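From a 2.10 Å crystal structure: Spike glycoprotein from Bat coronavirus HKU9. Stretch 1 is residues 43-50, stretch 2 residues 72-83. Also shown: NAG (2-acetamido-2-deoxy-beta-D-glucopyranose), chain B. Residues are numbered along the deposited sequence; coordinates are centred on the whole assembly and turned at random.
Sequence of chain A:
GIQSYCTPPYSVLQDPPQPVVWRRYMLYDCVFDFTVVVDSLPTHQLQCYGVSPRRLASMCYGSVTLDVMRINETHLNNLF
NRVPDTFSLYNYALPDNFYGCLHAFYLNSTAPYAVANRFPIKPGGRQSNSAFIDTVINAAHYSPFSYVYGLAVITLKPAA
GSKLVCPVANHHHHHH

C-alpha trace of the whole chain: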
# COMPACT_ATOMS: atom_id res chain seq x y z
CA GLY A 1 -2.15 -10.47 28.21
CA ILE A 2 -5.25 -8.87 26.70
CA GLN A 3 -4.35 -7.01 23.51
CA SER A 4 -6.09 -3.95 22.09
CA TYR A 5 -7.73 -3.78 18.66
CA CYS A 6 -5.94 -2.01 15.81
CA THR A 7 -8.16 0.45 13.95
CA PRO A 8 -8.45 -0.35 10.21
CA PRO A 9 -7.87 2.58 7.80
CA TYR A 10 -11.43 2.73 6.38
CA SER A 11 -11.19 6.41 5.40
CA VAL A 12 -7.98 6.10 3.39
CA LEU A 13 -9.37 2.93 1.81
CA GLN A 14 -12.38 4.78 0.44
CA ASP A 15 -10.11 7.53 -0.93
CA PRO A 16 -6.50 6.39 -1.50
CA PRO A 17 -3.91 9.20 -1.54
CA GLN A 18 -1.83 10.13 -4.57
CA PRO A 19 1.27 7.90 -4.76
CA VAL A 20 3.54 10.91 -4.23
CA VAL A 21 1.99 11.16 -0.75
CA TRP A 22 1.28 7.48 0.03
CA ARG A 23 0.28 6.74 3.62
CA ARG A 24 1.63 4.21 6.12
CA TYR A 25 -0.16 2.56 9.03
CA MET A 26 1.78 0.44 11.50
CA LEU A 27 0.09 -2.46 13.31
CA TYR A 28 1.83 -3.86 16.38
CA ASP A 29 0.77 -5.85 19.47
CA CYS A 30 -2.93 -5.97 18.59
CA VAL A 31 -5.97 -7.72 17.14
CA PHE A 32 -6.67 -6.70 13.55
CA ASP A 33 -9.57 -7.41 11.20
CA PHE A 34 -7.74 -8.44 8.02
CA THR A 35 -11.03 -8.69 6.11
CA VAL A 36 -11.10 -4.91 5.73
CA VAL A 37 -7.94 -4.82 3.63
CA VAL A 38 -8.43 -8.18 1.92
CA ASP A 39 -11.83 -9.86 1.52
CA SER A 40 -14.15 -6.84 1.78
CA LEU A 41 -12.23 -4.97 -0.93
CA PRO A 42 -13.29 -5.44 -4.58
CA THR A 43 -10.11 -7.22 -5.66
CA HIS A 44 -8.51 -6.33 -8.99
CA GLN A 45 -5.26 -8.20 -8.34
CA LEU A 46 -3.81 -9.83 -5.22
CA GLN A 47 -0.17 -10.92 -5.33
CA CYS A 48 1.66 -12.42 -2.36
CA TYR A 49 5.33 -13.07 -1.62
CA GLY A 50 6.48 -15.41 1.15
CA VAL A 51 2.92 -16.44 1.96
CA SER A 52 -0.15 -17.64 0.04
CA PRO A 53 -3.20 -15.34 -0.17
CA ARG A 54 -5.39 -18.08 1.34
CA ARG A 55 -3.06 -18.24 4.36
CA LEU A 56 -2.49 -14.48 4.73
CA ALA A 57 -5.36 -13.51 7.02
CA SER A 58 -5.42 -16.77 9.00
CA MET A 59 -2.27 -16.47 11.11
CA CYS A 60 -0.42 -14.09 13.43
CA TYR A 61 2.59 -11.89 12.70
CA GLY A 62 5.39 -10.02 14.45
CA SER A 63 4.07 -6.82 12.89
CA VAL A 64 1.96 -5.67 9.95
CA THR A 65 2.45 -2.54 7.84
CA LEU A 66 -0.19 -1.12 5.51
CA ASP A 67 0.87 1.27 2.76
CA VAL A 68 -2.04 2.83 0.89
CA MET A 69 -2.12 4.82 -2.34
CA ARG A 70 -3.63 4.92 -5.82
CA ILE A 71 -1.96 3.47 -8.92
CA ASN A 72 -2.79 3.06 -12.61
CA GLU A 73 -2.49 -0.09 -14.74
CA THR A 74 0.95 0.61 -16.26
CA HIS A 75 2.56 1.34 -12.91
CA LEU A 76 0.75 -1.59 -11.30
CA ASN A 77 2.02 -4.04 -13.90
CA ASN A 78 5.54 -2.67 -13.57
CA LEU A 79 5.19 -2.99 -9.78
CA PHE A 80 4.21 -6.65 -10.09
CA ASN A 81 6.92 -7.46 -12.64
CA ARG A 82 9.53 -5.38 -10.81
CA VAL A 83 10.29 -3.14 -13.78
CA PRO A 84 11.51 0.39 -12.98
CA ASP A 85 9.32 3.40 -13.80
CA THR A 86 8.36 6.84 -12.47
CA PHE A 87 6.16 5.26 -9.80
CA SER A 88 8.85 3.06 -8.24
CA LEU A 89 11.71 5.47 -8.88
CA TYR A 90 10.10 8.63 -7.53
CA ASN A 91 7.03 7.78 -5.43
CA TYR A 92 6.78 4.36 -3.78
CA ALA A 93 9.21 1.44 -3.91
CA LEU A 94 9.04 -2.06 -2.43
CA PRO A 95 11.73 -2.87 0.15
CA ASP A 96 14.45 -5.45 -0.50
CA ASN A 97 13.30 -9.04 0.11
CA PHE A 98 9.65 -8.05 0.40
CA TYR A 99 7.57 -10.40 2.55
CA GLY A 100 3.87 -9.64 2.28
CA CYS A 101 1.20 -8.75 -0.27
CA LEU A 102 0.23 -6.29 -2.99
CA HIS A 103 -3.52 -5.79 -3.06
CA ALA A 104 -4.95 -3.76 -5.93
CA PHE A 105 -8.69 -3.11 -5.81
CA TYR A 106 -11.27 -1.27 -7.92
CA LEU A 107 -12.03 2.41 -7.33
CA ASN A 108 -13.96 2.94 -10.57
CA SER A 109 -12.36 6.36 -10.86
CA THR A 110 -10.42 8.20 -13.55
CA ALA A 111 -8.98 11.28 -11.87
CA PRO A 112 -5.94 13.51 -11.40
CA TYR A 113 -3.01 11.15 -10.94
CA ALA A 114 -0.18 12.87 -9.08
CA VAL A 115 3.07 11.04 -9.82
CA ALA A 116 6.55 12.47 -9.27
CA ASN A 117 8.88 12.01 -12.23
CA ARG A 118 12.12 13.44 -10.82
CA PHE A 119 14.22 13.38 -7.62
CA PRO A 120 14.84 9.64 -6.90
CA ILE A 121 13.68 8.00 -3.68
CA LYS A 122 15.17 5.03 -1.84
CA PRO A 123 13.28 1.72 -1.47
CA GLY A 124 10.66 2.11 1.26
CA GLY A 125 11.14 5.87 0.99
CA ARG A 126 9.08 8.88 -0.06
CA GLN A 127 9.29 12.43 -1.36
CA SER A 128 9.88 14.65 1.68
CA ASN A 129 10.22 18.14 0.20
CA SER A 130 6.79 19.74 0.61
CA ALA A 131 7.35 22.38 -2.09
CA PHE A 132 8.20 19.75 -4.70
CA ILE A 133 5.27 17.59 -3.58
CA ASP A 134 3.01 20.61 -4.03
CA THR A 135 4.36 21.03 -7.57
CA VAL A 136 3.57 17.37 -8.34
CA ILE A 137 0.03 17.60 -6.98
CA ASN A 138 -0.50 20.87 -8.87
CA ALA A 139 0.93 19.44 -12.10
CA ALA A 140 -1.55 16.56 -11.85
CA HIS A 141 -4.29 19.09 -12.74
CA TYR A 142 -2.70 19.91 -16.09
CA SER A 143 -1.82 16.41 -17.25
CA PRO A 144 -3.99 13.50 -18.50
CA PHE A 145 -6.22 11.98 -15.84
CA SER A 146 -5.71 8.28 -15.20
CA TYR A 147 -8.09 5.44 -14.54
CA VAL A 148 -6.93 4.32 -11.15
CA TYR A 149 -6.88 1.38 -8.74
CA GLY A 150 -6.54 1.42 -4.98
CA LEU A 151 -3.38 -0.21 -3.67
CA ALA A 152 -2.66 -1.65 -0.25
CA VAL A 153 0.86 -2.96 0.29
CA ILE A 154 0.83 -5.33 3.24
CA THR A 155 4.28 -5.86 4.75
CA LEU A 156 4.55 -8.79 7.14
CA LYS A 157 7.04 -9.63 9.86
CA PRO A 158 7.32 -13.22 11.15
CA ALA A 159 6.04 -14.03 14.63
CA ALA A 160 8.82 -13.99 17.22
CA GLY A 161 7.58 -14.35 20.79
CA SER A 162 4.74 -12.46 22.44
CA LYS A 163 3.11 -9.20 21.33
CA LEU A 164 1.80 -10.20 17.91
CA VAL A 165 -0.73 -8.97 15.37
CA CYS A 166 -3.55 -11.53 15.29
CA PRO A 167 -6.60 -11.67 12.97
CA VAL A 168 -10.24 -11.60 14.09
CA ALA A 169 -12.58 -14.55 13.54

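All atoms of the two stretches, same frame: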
# COMPACT_ATOMS: atom_id res chain seq x y z
N THR A 43 -11.45 -6.91 -5.19
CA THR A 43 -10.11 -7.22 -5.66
C THR A 43 -9.93 -7.14 -7.18
O THR A 43 -10.71 -7.71 -7.94
CB THR A 43 -9.69 -8.63 -5.20
OG1 THR A 43 -9.70 -8.69 -3.77
CG2 THR A 43 -8.29 -8.97 -5.70
N HIS A 44 -8.91 -6.40 -7.59
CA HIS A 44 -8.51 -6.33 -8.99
C HIS A 44 -7.33 -7.26 -9.24
O HIS A 44 -7.25 -7.91 -10.28
CB HIS A 44 -8.14 -4.89 -9.37
CG HIS A 44 -7.34 -4.77 -10.63
ND1 HIS A 44 -7.92 -4.72 -11.88
CD2 HIS A 44 -6.01 -4.69 -10.83
CE1 HIS A 44 -6.98 -4.61 -12.80
NE2 HIS A 44 -5.81 -4.59 -12.19
N GLN A 45 -6.42 -7.32 -8.27
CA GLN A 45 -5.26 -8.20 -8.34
C GLN A 45 -4.60 -8.34 -6.98
O GLN A 45 -4.23 -7.35 -6.36
CB GLN A 45 -4.25 -7.67 -9.36
CG GLN A 45 -3.84 -8.67 -10.43
CD GLN A 45 -4.60 -8.48 -11.74
OE1 GLN A 45 -5.10 -7.39 -12.03
NE2 GLN A 45 -4.67 -9.54 -12.54
N LEU A 46 -4.46 -9.58 -6.50
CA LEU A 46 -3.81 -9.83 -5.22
C LEU A 46 -2.59 -10.73 -5.39
O LEU A 46 -2.72 -11.90 -5.76
CB LEU A 46 -4.80 -10.46 -4.23
CG LEU A 46 -4.27 -10.89 -2.86
CD1 LEU A 46 -3.73 -9.71 -2.07
CD2 LEU A 46 -5.36 -11.61 -2.08
N GLN A 47 -1.41 -10.18 -5.12
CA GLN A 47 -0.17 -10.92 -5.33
C GLN A 47 0.63 -11.02 -4.04
O GLN A 47 0.98 -10.00 -3.44
CB GLN A 47 0.67 -10.25 -6.41
CG GLN A 47 1.89 -11.04 -6.82
CD GLN A 47 1.54 -12.24 -7.68
OE1 GLN A 47 0.85 -12.11 -8.69
NE2 GLN A 47 2.01 -13.41 -7.27
N CYS A 48 0.95 -12.23 -3.62
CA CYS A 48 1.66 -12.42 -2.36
C CYS A 48 3.05 -13.01 -2.53
O CYS A 48 3.31 -13.79 -3.44
CB CYS A 48 0.83 -13.30 -1.42
SG CYS A 48 -0.68 -12.53 -0.80
N TYR A 49 3.95 -12.62 -1.62
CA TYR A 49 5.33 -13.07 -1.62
C TYR A 49 5.73 -13.55 -0.23
O TYR A 49 5.75 -12.76 0.73
CB TYR A 49 6.27 -11.95 -2.07
CG TYR A 49 5.81 -11.22 -3.32
CD1 TYR A 49 6.20 -11.66 -4.58
CD2 TYR A 49 4.99 -10.11 -3.23
CE1 TYR A 49 5.78 -11.00 -5.72
CE2 TYR A 49 4.56 -9.44 -4.36
CZ TYR A 49 4.96 -9.89 -5.60
OH TYR A 49 4.54 -9.23 -6.73
N GLY A 50 6.06 -14.83 -0.11
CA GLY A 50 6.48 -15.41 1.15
C GLY A 50 5.32 -16.02 1.92
O GLY A 50 5.50 -16.55 3.02
N ASN A 72 -2.11 3.44 -11.37
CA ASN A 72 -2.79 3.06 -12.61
C ASN A 72 -2.19 1.77 -13.17
O ASN A 72 -1.21 1.25 -12.63
CB ASN A 72 -2.78 4.21 -13.63
CG ASN A 72 -1.44 4.44 -14.33
OD1 ASN A 72 -0.45 3.74 -14.11
ND2 ASN A 72 -1.42 5.46 -15.20
N GLU A 73 -2.80 1.25 -14.24
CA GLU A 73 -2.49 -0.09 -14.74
C GLU A 73 -1.02 -0.29 -15.13
O GLU A 73 -0.43 -1.32 -14.81
CB GLU A 73 -3.39 -0.42 -15.93
CG GLU A 73 -3.17 -1.82 -16.50
CD GLU A 73 -3.76 -2.93 -15.64
OE1 GLU A 73 -3.44 -4.11 -15.89
OE2 GLU A 73 -4.55 -2.63 -14.72
N THR A 74 -0.45 0.68 -15.83
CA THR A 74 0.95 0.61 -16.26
C THR A 74 1.88 0.43 -15.06
O THR A 74 2.70 -0.50 -15.00
CB THR A 74 1.37 1.88 -17.03
OG1 THR A 74 0.45 2.12 -18.11
CG2 THR A 74 2.78 1.74 -17.58
N HIS A 75 1.73 1.33 -14.10
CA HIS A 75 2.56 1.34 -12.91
C HIS A 75 2.32 0.11 -12.05
O HIS A 75 3.24 -0.39 -11.41
CB HIS A 75 2.30 2.61 -12.09
CG HIS A 75 2.72 3.87 -12.79
ND1 HIS A 75 2.15 5.09 -12.51
CD2 HIS A 75 3.66 4.09 -13.74
CE1 HIS A 75 2.72 6.02 -13.27
NE2 HIS A 75 3.63 5.44 -14.02
N LEU A 76 1.08 -0.38 -12.05
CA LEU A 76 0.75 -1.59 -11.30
C LEU A 76 1.44 -2.82 -11.89
O LEU A 76 2.01 -3.64 -11.16
CB LEU A 76 -0.77 -1.81 -11.27
CG LEU A 76 -1.23 -3.04 -10.49
CD1 LEU A 76 -0.87 -2.92 -9.02
CD2 LEU A 76 -2.72 -3.27 -10.66
N ASN A 77 1.38 -2.94 -13.21
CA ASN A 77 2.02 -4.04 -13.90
C ASN A 77 3.53 -4.00 -13.72
O ASN A 77 4.16 -5.03 -13.48
CB ASN A 77 1.66 -4.03 -15.39
CG ASN A 77 0.21 -4.40 -15.64
OD1 ASN A 77 -0.39 -5.15 -14.87
ND2 ASN A 77 -0.36 -3.87 -16.71
N ASN A 78 4.12 -2.81 -13.83
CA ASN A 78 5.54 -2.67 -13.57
C ASN A 78 5.89 -3.02 -12.12
O ASN A 78 6.96 -3.57 -11.84
CB ASN A 78 6.01 -1.26 -13.89
CG ASN A 78 6.02 -0.99 -15.38
OD1 ASN A 78 6.13 -1.91 -16.19
ND2 ASN A 78 5.91 0.28 -15.75
N LEU A 79 4.99 -2.69 -11.20
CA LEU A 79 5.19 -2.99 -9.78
C LEU A 79 5.22 -4.49 -9.56
O LEU A 79 6.10 -5.01 -8.86
CB LEU A 79 4.09 -2.35 -8.93
CG LEU A 79 4.21 -2.53 -7.41
CD1 LEU A 79 5.47 -1.87 -6.89
CD2 LEU A 79 2.98 -1.98 -6.71
N PHE A 80 4.27 -5.19 -10.16
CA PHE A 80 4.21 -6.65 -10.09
C PHE A 80 5.43 -7.32 -10.73
O PHE A 80 6.00 -8.25 -10.17
CB PHE A 80 2.94 -7.17 -10.77
CG PHE A 80 1.69 -6.99 -9.95
CD1 PHE A 80 1.75 -6.99 -8.57
CD2 PHE A 80 0.46 -6.82 -10.56
CE1 PHE A 80 0.60 -6.82 -7.81
CE2 PHE A 80 -0.69 -6.66 -9.81
CZ PHE A 80 -0.62 -6.66 -8.43
N ASN A 81 5.83 -6.84 -11.91
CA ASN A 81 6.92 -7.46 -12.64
C ASN A 81 8.29 -6.94 -12.24
O ASN A 81 9.31 -7.38 -12.76
CB ASN A 81 6.73 -7.27 -14.14
CG ASN A 81 5.46 -7.93 -14.65
OD1 ASN A 81 5.08 -9.00 -14.18
ND2 ASN A 81 4.80 -7.29 -15.60
N ARG A 82 8.31 -6.00 -11.30
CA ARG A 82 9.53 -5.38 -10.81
C ARG A 82 10.35 -4.80 -11.97
O ARG A 82 11.52 -5.12 -12.17
CB ARG A 82 10.34 -6.39 -9.99
CG ARG A 82 9.58 -6.74 -8.72
CD ARG A 82 10.22 -7.83 -7.87
NE ARG A 82 9.37 -8.11 -6.72
CZ ARG A 82 9.64 -9.00 -5.77
NH1 ARG A 82 10.76 -9.71 -5.83
NH2 ARG A 82 8.80 -9.17 -4.76
N VAL A 83 9.68 -3.93 -12.72
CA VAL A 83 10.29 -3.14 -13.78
C VAL A 83 10.30 -1.68 -13.33
O VAL A 83 9.29 -1.18 -12.82
CB VAL A 83 9.51 -3.29 -15.11
CG1 VAL A 83 9.95 -2.25 -16.13
CG2 VAL A 83 9.66 -4.70 -15.66
C1 NAG B . -0.28 5.85 -15.97
C2 NAG B . -0.54 5.78 -17.46
C3 NAG B . 0.75 6.02 -18.23
C4 NAG B . 1.37 7.35 -17.80
C5 NAG B . 1.45 7.48 -16.27
C6 NAG B . 1.80 8.88 -15.83
C7 NAG B . -2.44 4.37 -18.12
C8 NAG B . -2.90 2.99 -18.48
N2 NAG B . -1.14 4.50 -17.83
O3 NAG B . 0.44 6.03 -19.61
O4 NAG B . 2.72 7.43 -18.26
O5 NAG B . 0.20 7.15 -15.65
O6 NAG B . 1.94 8.96 -14.42
O7 NAG B . -3.21 5.33 -18.08
O HOH W 1 -3.23 -5.80 -13.51
O HOH W 2 6.57 -7.05 -6.88
O HOH W 3 4.77 -10.28 -8.99

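Strand 45-49 runs beside helix 73-81 in nearly the same direction, their axes inclined by 22° and 10.9 Å apart at closest approach. Alternation along the strand turns the CA-to-CB bonds of Gln45, Gln47 and Tyr49 toward the helix and that of Leu46 away. His44, where the chain turns a corner, also points toward it. The contact is modest, with 355 Å² buried over both sides, and no clear direct hydrogen bond crosses it; packing, a cation-pi interaction and bridging waters hold the pieces together.

Nonpolar packing centres on Phe80, which gives up more area than any other residue here. Its CA-to-CB bond points sideways, but with chi1 in the m well the ring reaches across to the strand. There its CE2 lies 3.7 Å from Gln45 CB and its CE1 3.7 Å from Gln47 CB. The ring thus spans two successive inward-facing positions of the strand, and the aliphatic beginnings of the two glutamines give the Phe80 ring hydrocarbon to pack against. Tyr49 extends the patch, its OH 4.0 Å from Phe80 CD1. One turn earlier on the helix, the buried Leu76 points toward the strand and places CD2 3.6 Å from His44 CD2, at the edge of the imidazole and near its plane.

Charged and aromatic groups meet at the C-terminal end of the helix. Arg82, the first residue to leave helical geometry, has positive phi, and its side chain is extended from chi2 to chi4, so that the guanidinium reaches the ring of Tyr49. Arg82 NH2 lies over one face of that ring, 3.6 Å from Tyr49 CD1, and Arg82 CZ is 4.7 Å from the ring centroid, 25° off the normal, forming a cation-pi interaction. Tyrosine suits this place because its face receives the cation while its hydroxyl binds the two waters that connect it to polar groups at the helix end. At the other end of the contact, Glu73 OE2 comes within 3.4 Å of His44 NE2.

Water supplies the polar links. Water 2 donates to Leu79 O (2.9 Å from the water O), accepts from Arg82 NE (3.0 Å from the water O) and hydrogen-bonds to Tyr49 OH (3.0 Å from the water O). Water 3 lies 2.5 Å from Tyr49 OH by its O atom and donates to Phe80 O at 2.7 Å, so the hydroxyl is tied through solvent to two carbonyls near the end of the helix. Near the helix start, the O atom of water 1 is 2.9 Å from both Gln45 OE1 and Glu73 OE1, bridging the two side chains.

Bonds within stretch 2 support this arrangement. Asn77 ND2 donates to Glu73 OE1 at 3.2 Å, and Asn72 OD1 caps the helix by accepting from His75 N at 3.2 Å. Asn72 also carries the glycan, through a 1.4 Å bond from ND2 to NAG C1, beyond reach of the strand.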